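Local structure of titin (5JDD) at residues A[72-77]-A[81-86]; A[246-251]-A[255-260]. The protein is a giant muscle protein whose I-band region, represented here by three tandem immunoglobulin domains, probably acts as an extensible molecular spring. All coordinates share one frame; numbering follows the deposited sequence.

Interaction 1 (A[72-77]-A[81-86]); sequences EYTAVV and ECKAKL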
loop_
_atom_site.group_PDB
_atom_site.type_symbol
_atom_site.label_atom_id
_atom_site.label_comp_id
_atom_site.label_asym_id
_atom_site.label_seq_id
_atom_site.Cartn_x
_atom_site.Cartn_y
_atom_site.Cartn_z
ATOM N N GLU A 72 -19.951 -17.353 24.890
ATOM C CA GLU A 72 -20.404 -18.712 25.151
ATOM C C GLU A 72 -21.897 -18.877 24.897
ATOM O O GLU A 72 -22.715 -18.062 25.340
ATOM C CB GLU A 72 -20.071 -19.093 26.591
ATOM C CG GLU A 72 -20.238 -20.569 26.926
ATOM C CD GLU A 72 -19.538 -20.929 28.223
ATOM O OE1 GLU A 72 -19.939 -20.393 29.283
ATOM O OE2 GLU A 72 -18.578 -21.730 28.177
ATOM N N TYR A 73 -22.236 -19.931 24.166
ATOM C CA TYR A 73 -23.617 -20.276 23.871
ATOM C C TYR A 73 -23.945 -21.582 24.569
ATOM O O TYR A 73 -23.113 -22.490 24.609
ATOM C CB TYR A 73 -23.806 -20.395 22.355
ATOM C CG TYR A 73 -23.743 -19.052 21.672
ATOM C CD1 TYR A 73 -22.524 -18.426 21.421
ATOM C CD2 TYR A 73 -24.903 -18.395 21.310
ATOM C CE1 TYR A 73 -22.475 -17.182 20.820
ATOM C CE2 TYR A 73 -24.869 -17.157 20.703
ATOM C CZ TYR A 73 -23.648 -16.551 20.457
ATOM O OH TYR A 73 -23.604 -15.308 19.863
ATOM N N THR A 74 -25.147 -21.671 25.136
ATOM C CA THR A 74 -25.584 -22.852 25.860
ATOM C C THR A 74 -26.841 -23.434 25.222
ATOM O O THR A 74 -27.807 -22.710 24.952
ATOM C CB THR A 74 -25.891 -22.515 27.330
ATOM O OG1 THR A 74 -24.745 -21.896 27.922
ATOM C CG2 THR A 74 -26.261 -23.770 28.122
ATOM N N ALA A 75 -26.818 -24.742 24.968
ATOM C CA ALA A 75 -28.024 -25.470 24.589
ATOM C C ALA A 75 -28.572 -26.166 25.825
ATOM O O ALA A 75 -27.830 -26.823 26.552
ATOM C CB ALA A 75 -27.727 -26.483 23.509
ATOM N N VAL A 76 -29.871 -26.010 26.059
ATOM C CA VAL A 76 -30.538 -26.653 27.181
ATOM C C VAL A 76 -31.559 -27.656 26.675
ATOM O O VAL A 76 -32.436 -27.306 25.883
ATOM C CB VAL A 76 -31.249 -25.638 28.085
ATOM C CG1 VAL A 76 -31.917 -26.344 29.256
ATOM C CG2 VAL A 76 -30.266 -24.599 28.593
ATOM N N VAL A 77 -31.422 -28.900 27.131
ATOM C CA VAL A 77 -32.312 -29.991 26.762
ATOM C C VAL A 77 -32.781 -30.643 28.058
ATOM O O VAL A 77 -32.024 -31.379 28.692
ATOM C CB VAL A 77 -31.568 -31.043 25.917
ATOM C CG1 VAL A 77 -32.514 -32.151 25.493
ATOM C CG2 VAL A 77 -30.910 -30.393 24.699
ATOM N N GLU A 81 -27.450 -29.625 29.928
ATOM C CA GLU A 81 -26.903 -28.458 29.250
ATOM C C GLU A 81 -25.585 -28.804 28.591
ATOM O O GLU A 81 -24.881 -29.722 29.016
ATOM C CB GLU A 81 -26.696 -27.302 30.228
ATOM C CG GLU A 81 -27.939 -26.892 30.990
ATOM C CD GLU A 81 -27.679 -25.733 31.929
ATOM O OE1 GLU A 81 -26.585 -25.133 31.834
ATOM O OE2 GLU A 81 -28.566 -25.431 32.762
ATOM N N CYS A 82 -25.260 -28.061 27.542
ATOM C CA CYS A 82 -23.941 -28.136 26.931
ATOM C C CYS A 82 -23.586 -26.775 26.354
ATOM O O CYS A 82 -24.461 -26.009 25.942
ATOM C CB CYS A 82 -23.863 -29.233 25.860
ATOM S SG CYS A 82 -25.210 -29.230 24.660
ATOM N N LYS A 83 -22.295 -26.474 26.341
ATOM C CA LYS A 83 -21.828 -25.147 25.997
ATOM C C LYS A 83 -20.732 -25.199 24.951
ATOM O O LYS A 83 -19.964 -26.161 24.881
ATOM C CB LYS A 83 -21.277 -24.450 27.243
ATOM C CG LYS A 83 -22.309 -24.144 28.305
ATOM C CD LYS A 83 -21.633 -23.717 29.600
ATOM C CE LYS A 83 -22.652 -23.510 30.718
ATOM N NZ LYS A 83 -23.519 -22.320 30.475
ATOM N N ALA A 84 -20.667 -24.149 24.140
ATOM C CA ALA A 84 -19.559 -23.948 23.209
ATOM C C ALA A 84 -19.354 -22.458 22.997
ATOM O O ALA A 84 -20.230 -21.652 23.315
ATOM C CB ALA A 84 -19.830 -24.650 21.881
ATOM N N LYS A 85 -18.206 -22.086 22.443
ATOM C CA LYS A 85 -17.896 -20.676 22.274
ATOM C C LYS A 85 -17.731 -20.280 20.828
ATOM O O LYS A 85 -17.248 -21.068 20.009
ATOM C CB LYS A 85 -16.625 -20.307 23.044
ATOM C CG LYS A 85 -16.802 -20.382 24.547
ATOM C CD LYS A 85 -15.492 -20.163 25.287
ATOM C CE LYS A 85 -15.742 -20.185 26.784
ATOM N NZ LYS A 85 -14.457 -20.074 27.540
ATOM N N LEU A 86 -18.120 -19.042 20.534
ATOM C CA LEU A 86 -17.820 -18.410 19.256
ATOM C C LEU A 86 -16.680 -17.420 19.454
ATOM O O LEU A 86 -16.760 -16.538 20.315
ATOM C CB LEU A 86 -19.049 -17.662 18.723
ATOM C CG LEU A 86 -18.831 -16.768 17.491
ATOM C CD1 LEU A 86 -18.407 -17.564 16.268
ATOM C CD2 LEU A 86 -20.080 -15.970 17.168
#
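Tyr73 and Ala84 form a hydrogen-bonded pair within the antiparallel hairpin of the F and G strands of the first immunoglobulin domain. Tyr73 N donates to Ala84 O over 2.8 Å, nearly straight at 174°, and Ala84 N returns a bond to Tyr73 O. Ala75 and Cys82 repeat this pair of backbone hydrogen bonds towards the turn. On the outward face Lys83 runs alongside Thr74; its chain stays extended until a last bend (chi4 -69°), where NZ donates a hydrogen bond to Thr74 OG1 at 2.9 Å. Glu72 passes across both neighbouring lysines. Glu72 OE1 stays 4.2 Å from Lys83 NZ, beyond a salt bridge, while OE2 touches the aliphatic Lys85 CE at 3.5 Å, so the carboxylate probably feels both charges without a direct bond. The inward face is apolar: Leu86 CB meets Tyr73 CE1 at 4.0 Å, and Ala75 CB rests against Cys82 SG. Tyr73 OH is tied to the backbone oxygen of Asp69, and its ring packs on Phe23, Leu60 and Leu62 of the opposing sheet. This tyrosine, anchored just after the E-F turn and plugged between two sheets, is the tyrosine corner of an immunoglobulin beta-sandwich.

Interaction 2 (A[246-251]-A[255-260]); sequences DYTFVA and TSTATL
Thr248 and Thr257 face each other across a non-hydrogen-bonded pair of the F-G hairpin in the third immunoglobulin domain, their CA atoms 4.2 Å apart. Their side chains slant across one another, and the hydroxyls close the gap: Thr248 OG1 and Thr257 OG1 lie 2.7 Å apart in a hydrogen bond that either could donate. Each threonine has OG1 anti to its carbonyl carbon (chi1 -57° and -60°), which tilts the two hydroxyls toward each other over the outward face. At the next non-hydrogen-bonded pair, two residues farther from the turn, Asp246 and Thr259 stand side by side. Thr259 OG1 donates to Asp246 OD1 at 2.7 Å, coming from above the carboxylate plane, about 40° out of it, while Thr259 CG2 leans on the same oxygen. Towards the turn the contact becomes apolar, Val250 CG2 lying beside Thr255 CG2 at 3.8 Å.

The other face belongs to the core of the sandwich. Phe249, its CG anti to the backbone N, swings its ring away from the partner strand and meets Trp210 edge-to-face. Ser256 OG, although buried, is satisfied by Leu184 N. Tyr247 is held at its far end by a hydrogen bond from OH to Asp243 O, and its ring lies against Leu234 and Ile236 of the opposing sheet. The backbones pair through two sets of two hydrogen bonds, Tyr247 with Ala258 and Phe249 with Ser256. The Leu260 and Tyr247 side chains run obliquely to one another, Leu260 CB lying 3.8 Å from Tyr247 CE1.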
loop_
_atom_site.group_PDB
_atom_site.type_symbol
_atom_site.label_atom_id
_atom_site.label_comp_id
_atom_site.label_asym_id
_atom_site.label_seq_id
_atom_site.Cartn_x
_atom_site.Cartn_y
_atom_site.Cartn_z
ATOM N N ASP A 246 23.558 28.343 -24.549
ATOM C CA ASP A 246 23.421 28.191 -23.110
ATOM C C ASP A 246 22.884 26.799 -22.816
ATOM O O ASP A 246 21.892 26.363 -23.415
ATOM C CB ASP A 246 22.460 29.228 -22.529
ATOM C CG ASP A 246 22.943 30.643 -22.705
ATOM O OD1 ASP A 246 24.170 30.855 -22.819
ATOM O OD2 ASP A 246 22.080 31.546 -22.735
ATOM N N TYR A 247 23.530 26.105 -21.886
ATOM C CA TYR A 247 23.138 24.750 -21.544
ATOM C C TYR A 247 22.611 24.696 -20.128
ATOM O O TYR A 247 23.167 25.341 -19.229
ATOM C CB TYR A 247 24.328 23.805 -21.732
ATOM C CG TYR A 247 24.680 23.650 -23.184
ATOM C CD1 TYR A 247 25.504 24.570 -23.832
ATOM C CD2 TYR A 247 24.145 22.612 -23.929
ATOM C CE1 TYR A 247 25.797 24.440 -25.192
ATOM C CE2 TYR A 247 24.456 22.460 -25.281
ATOM C CZ TYR A 247 25.271 23.387 -25.904
ATOM O OH TYR A 247 25.560 23.253 -27.245
ATOM N N THR A 248 21.530 23.936 -19.935
ATOM C CA THR A 248 20.893 23.844 -18.631
ATOM C C THR A 248 20.727 22.386 -18.226
ATOM O O THR A 248 20.215 21.566 -18.989
ATOM C CB THR A 248 19.503 24.508 -18.628
ATOM O OG1 THR A 248 19.623 25.878 -19.039
ATOM C CG2 THR A 248 18.877 24.454 -17.237
ATOM N N PHE A 249 21.172 22.069 -17.017
ATOM C CA PHE A 249 20.884 20.783 -16.415
ATOM C C PHE A 249 19.641 20.962 -15.564
ATOM O O PHE A 249 19.555 21.927 -14.790
ATOM C CB PHE A 249 22.068 20.338 -15.555
ATOM C CG PHE A 249 21.787 19.124 -14.718
ATOM C CD1 PHE A 249 21.940 17.848 -15.246
ATOM C CD2 PHE A 249 21.398 19.262 -13.396
ATOM C CE1 PHE A 249 21.697 16.721 -14.459
ATOM C CE2 PHE A 249 21.141 18.144 -12.611
ATOM C CZ PHE A 249 21.296 16.869 -13.145
ATOM N N VAL A 250 18.684 20.045 -15.709
ATOM C CA VAL A 250 17.437 20.098 -14.952
ATOM C C VAL A 250 17.187 18.783 -14.234
ATOM O O VAL A 250 17.188 17.730 -14.857
ATOM C CB VAL A 250 16.230 20.343 -15.872
ATOM C CG1 VAL A 250 14.933 20.371 -15.060
ATOM C CG2 VAL A 250 16.400 21.629 -16.661
ATOM N N ALA A 251 16.960 18.838 -12.926
ATOM C CA ALA A 251 16.580 17.644 -12.178
ATOM C C ALA A 251 15.587 18.032 -11.108
ATOM O O ALA A 251 15.932 18.786 -10.197
ATOM C CB ALA A 251 17.795 16.993 -11.543
ATOM N N THR A 255 17.917 23.491 -11.106
ATOM C CA THR A 255 18.567 23.748 -12.393
ATOM C C THR A 255 19.909 24.440 -12.236
ATOM O O THR A 255 20.164 25.151 -11.253
ATOM C CB THR A 255 17.713 24.610 -13.371
ATOM O OG1 THR A 255 17.553 25.933 -12.845
ATOM C CG2 THR A 255 16.349 23.994 -13.626
ATOM N N SER A 256 20.759 24.251 -13.238
ATOM C CA SER A 256 22.016 24.976 -13.342
ATOM C C SER A 256 22.263 25.278 -14.810
ATOM O O SER A 256 22.083 24.394 -15.655
ATOM C CB SER A 256 23.165 24.141 -12.766
ATOM O OG SER A 256 24.402 24.835 -12.908
ATOM N N THR A 257 22.660 26.510 -15.121
ATOM C CA THR A 257 22.904 26.912 -16.513
ATOM C C THR A 257 24.306 27.497 -16.666
ATOM O O THR A 257 24.804 28.174 -15.763
ATOM C CB THR A 257 21.850 27.930 -17.012
ATOM O OG1 THR A 257 20.542 27.351 -16.935
ATOM C CG2 THR A 257 22.107 28.333 -18.459
ATOM N N ALA A 258 24.951 27.205 -17.793
ATOM C CA ALA A 258 26.229 27.830 -18.125
ATOM C C ALA A 258 26.311 27.958 -19.627
ATOM O O ALA A 258 25.457 27.441 -20.346
ATOM C CB ALA A 258 27.391 27.016 -17.589
ATOM N N THR A 259 27.334 28.652 -20.105
ATOM C CA THR A 259 27.446 28.924 -21.528
ATOM C C THR A 259 28.662 28.237 -22.135
ATOM O O THR A 259 29.733 28.190 -21.516
ATOM C CB THR A 259 27.543 30.437 -21.758
ATOM O OG1 THR A 259 26.369 31.068 -21.229
ATOM C CG2 THR A 259 27.660 30.763 -23.246
ATOM N N LEU A 260 28.493 27.700 -23.343
ATOM C CA LEU A 260 29.612 27.217 -24.150
ATOM C C LEU A 260 29.961 28.292 -25.164
ATOM O O LEU A 260 29.110 28.707 -25.956
ATOM C CB LEU A 260 29.242 25.925 -24.884
ATOM C CG LEU A 260 30.261 25.405 -25.905
ATOM C CD1 LEU A 260 31.595 25.079 -25.255
ATOM C CD2 LEU A 260 29.714 24.169 -26.611
#

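How the interactions relate
Interactions 1 and 2 are the same F-G hairpin in the first and third domains of the tandem, at opposite sides of the chain's centre. Their centres lie 80 Å apart and their nearest atoms about 56 Å, so neither touches the other; the middle domain, with its equivalent hairpin 158-164 and 167-176, intervenes along the chain. Inward-facing tyrosine, alanine and leucine recur at matching positions. The outward faces differ: charged side chains dominate in 72-77 and 81-86, with one lysine-threonine hydrogen bond; in 246-251 and 255-260 the bonds run threonine to threonine and threonine to aspartate. The core-facing pair nearer the turn also changes, from Ala75 with Cys82 to Phe249 with Ser256.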